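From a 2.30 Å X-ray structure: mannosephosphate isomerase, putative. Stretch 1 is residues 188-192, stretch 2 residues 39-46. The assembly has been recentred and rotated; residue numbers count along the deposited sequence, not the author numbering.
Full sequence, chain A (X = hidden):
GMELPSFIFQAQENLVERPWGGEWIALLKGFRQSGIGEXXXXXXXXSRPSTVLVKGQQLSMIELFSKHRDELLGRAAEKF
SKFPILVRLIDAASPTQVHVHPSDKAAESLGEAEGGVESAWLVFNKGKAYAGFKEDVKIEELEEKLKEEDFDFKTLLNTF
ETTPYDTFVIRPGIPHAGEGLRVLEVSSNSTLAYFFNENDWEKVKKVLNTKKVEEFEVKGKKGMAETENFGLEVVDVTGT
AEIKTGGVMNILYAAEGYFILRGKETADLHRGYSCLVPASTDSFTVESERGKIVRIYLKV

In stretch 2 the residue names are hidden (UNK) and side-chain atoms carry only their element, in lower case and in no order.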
# COMPACT_ATOMS: atom_id res chain seq x y z
N SER A 188 -2.99 -6.57 0.41
CA SER A 188 -3.71 -7.53 -0.43
C SER A 188 -4.47 -6.76 -1.50
O SER A 188 -4.78 -5.58 -1.34
CB SER A 188 -4.72 -8.33 0.40
OG SER A 188 -4.12 -8.80 1.60
N ASN A 189 -4.76 -7.45 -2.60
CA ASN A 189 -5.55 -6.86 -3.66
C ASN A 189 -7.04 -6.85 -3.28
O ASN A 189 -7.86 -7.58 -3.84
CB ASN A 189 -5.32 -7.59 -4.99
CG ASN A 189 -5.97 -6.89 -6.16
OD1 ASN A 189 -6.21 -5.67 -6.10
ND2 ASN A 189 -6.27 -7.63 -7.22
N SER A 190 -7.37 -6.02 -2.29
CA SER A 190 -8.71 -5.93 -1.73
C SER A 190 -8.85 -4.60 -1.02
O SER A 190 -7.91 -4.11 -0.40
CB SER A 190 -8.99 -7.06 -0.74
OG SER A 190 -10.24 -6.88 -0.09
N THR A 191 -10.05 -4.03 -1.11
CA THR A 191 -10.36 -2.75 -0.45
C THR A 191 -11.39 -2.90 0.69
O THR A 191 -11.91 -1.90 1.17
CB THR A 191 -10.94 -1.74 -1.47
OG1 THR A 191 -11.97 -2.39 -2.22
CG2 THR A 191 -9.86 -1.24 -2.42
N LEU A 192 -11.70 -4.13 1.11
CA LEU A 192 -12.67 -4.30 2.20
C LEU A 192 -12.20 -3.55 3.44
O LEU A 192 -11.09 -3.76 3.92
CB LEU A 192 -12.89 -5.77 2.56
CG LEU A 192 -13.64 -6.63 1.55
CD1 LEU A 192 -13.72 -8.06 2.06
CD2 LEU A 192 -15.03 -6.07 1.25
N UNK A 39 -3.40 7.58 -4.67
CA UNK A 39 -2.91 7.24 -6.00
C UNK A 39 -2.66 5.74 -6.02
O UNK A 39 -1.87 5.25 -5.23
o UNK A 39 -1.06 7.44 -7.50
c UNK A 39 -1.59 7.95 -6.30
N UNK A 40 -3.31 5.05 -6.95
CA UNK A 40 -3.23 3.60 -7.07
C UNK A 40 -2.16 3.27 -8.11
O UNK A 40 -2.28 3.65 -9.28
c UNK A 40 -8.61 2.02 -4.48
c UNK A 40 -8.37 0.41 -6.29
c UNK A 40 -5.65 3.09 -6.33
c UNK A 40 -7.46 2.66 -4.98
c UNK A 40 -6.76 2.20 -6.12
c UNK A 40 -4.59 3.00 -7.45
n UNK A 40 -6.82 3.78 -4.53
c UNK A 40 -9.05 0.89 -5.15
c UNK A 40 -5.74 4.04 -5.34
c UNK A 40 -7.23 1.05 -6.79
N UNK A 41 -1.10 2.60 -7.66
CA UNK A 41 0.07 2.36 -8.49
C UNK A 41 0.07 0.92 -8.97
O UNK A 41 0.26 0.00 -8.17
o UNK A 41 2.60 4.98 -8.79
c UNK A 41 1.36 4.04 -6.98
c UNK A 41 1.75 5.18 -7.91
c UNK A 41 1.35 2.67 -7.69
o UNK A 41 1.22 6.30 -7.77
N UNK A 42 -0.12 0.72 -10.27
CA UNK A 42 -0.19 -0.61 -10.89
C UNK A 42 -1.33 -1.44 -10.33
O UNK A 42 -1.19 -2.64 -10.10
c UNK A 42 4.20 0.86 -11.42
c UNK A 42 1.17 -1.34 -10.84
c UNK A 42 2.26 -0.46 -12.92
c UNK A 42 4.22 0.95 -12.83
c UNK A 42 3.21 0.12 -10.78
c UNK A 42 2.25 -0.57 -11.52
c UNK A 42 3.24 0.29 -13.58
N UNK A 43 -2.47 -0.79 -10.12
CA UNK A 43 -3.66 -1.45 -9.64
C UNK A 43 -4.19 -2.44 -10.67
O UNK A 43 -4.46 -2.06 -11.82
c UNK A 43 -4.74 -0.44 -9.31
o UNK A 43 -6.00 -1.09 -9.20
N UNK A 44 -4.34 -3.69 -10.26
CA UNK A 44 -5.15 -4.65 -11.00
C UNK A 44 -6.47 -4.91 -10.26
O UNK A 44 -7.06 -5.98 -10.40
c UNK A 44 -4.39 -5.94 -11.22
N UNK A 45 -6.92 -3.94 -9.47
CA UNK A 45 -8.21 -4.05 -8.81
C UNK A 45 -9.31 -3.64 -9.80
O UNK A 45 -9.27 -2.57 -10.39
n UNK A 45 -10.68 -3.00 -6.88
c UNK A 45 -8.25 -3.18 -7.55
c UNK A 45 -9.41 -3.49 -6.65
c UNK A 45 -11.50 -3.44 -5.94
c UNK A 45 -9.50 -4.26 -5.54
n UNK A 45 -10.80 -4.21 -5.12
N UNK A 46 -10.30 -4.52 -9.98
CA UNK A 46 -11.34 -4.32 -11.00
C UNK A 46 -12.14 -3.00 -10.87
O UNK A 46 -12.64 -2.49 -11.87
c UNK A 46 -11.53 -6.80 -11.42
o UNK A 46 -12.98 -5.69 -9.84
c UNK A 46 -12.31 -5.52 -11.09
O HOH W 1 -4.13 -4.34 -7.55

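Position 39 has two side-chain atoms, one carbon followed by one oxygen. There is no branch. The side chain stays out of reach of stretch 1. This is a serine, Ser39. Its hydroxyl donates a hydrogen bond to a side-chain oxygen of position 41, two residues on.

Position 40 carries one carbon, then a fused five- and six-membered ring system of eight carbons and one nitrogen. Only one amino acid has such a double ring, so this is Trp40. Its CA-to-CB bond points toward stretch 1. CH2 of Trp40, on the six-membered ring, lies 3.6 Å from CG2 of Thr191. The methyl group meets the ring obliquely. NE1 of Trp40 takes no part in this contact.

Position 41 has three carbons in a row, the third carrying two oxygens. That is a carboxylate on a two-carbon arm, hence Glu41. It does not reach stretch 1. OG of Ser39 donates to OE2 of Glu41 at 2.6 Å, a short bond that ties the two side chains together.

Position 42 has one carbon and then a ring of six carbons, with no further atom on the ring. This is Phe42. It is buried but makes no contact with stretch 1. Its backbone has a positive phi of 60°.

Position 43 again shows one carbon and one oxygen. It is Ser43. It makes no direct contact with stretch 1. OG of Ser43 instead accepts a hydrogen bond from the backbone N of position 45, at 3.0 Å.

Position 44 has a single side-chain carbon and is therefore Ala44. The contact here is made by its backbone. O of Ala44 is 3.7 Å from ND2 of Asn189, close but not a hydrogen bond. N of Ala44 donates to water 1 at 2.8 Å, and the same water donates to OD1 of Asn189 at 2.9 Å.

Position 45 has one carbon, then a five-membered ring of three carbons and two nitrogens. An imidazole identifies His45. Its CB lies 3.5 Å from OD1 of Asn189. CD2 of His45 is 4.2 Å from CA of Ser190, at the ring edge. CG2 of Thr191 sits over one face of the ring. NE2 of His45 and OG1 of Thr191 are 3.6 Å apart and are not hydrogen-bonded to each other; both find partners elsewhere in the structure.

Position 46 has one carbon that carries one oxygen and one carbon. The branch identifies Thr46. It is exposed and does not touch stretch 1.

The contact is small, burying 228 Å² in all. No direct hydrogen bond crosses it. It rests on packing and one bridging water. His45 and Trp40 offer their rings to the methyl group of Thr191, while Asn189 extends its amide to the backbone of Ala44 and the base of His45. The water fills the gap between Asn189 and Ala44 and satisfies a polar atom on each.

Stretch 2, residues 39-46: SWEFSAHT
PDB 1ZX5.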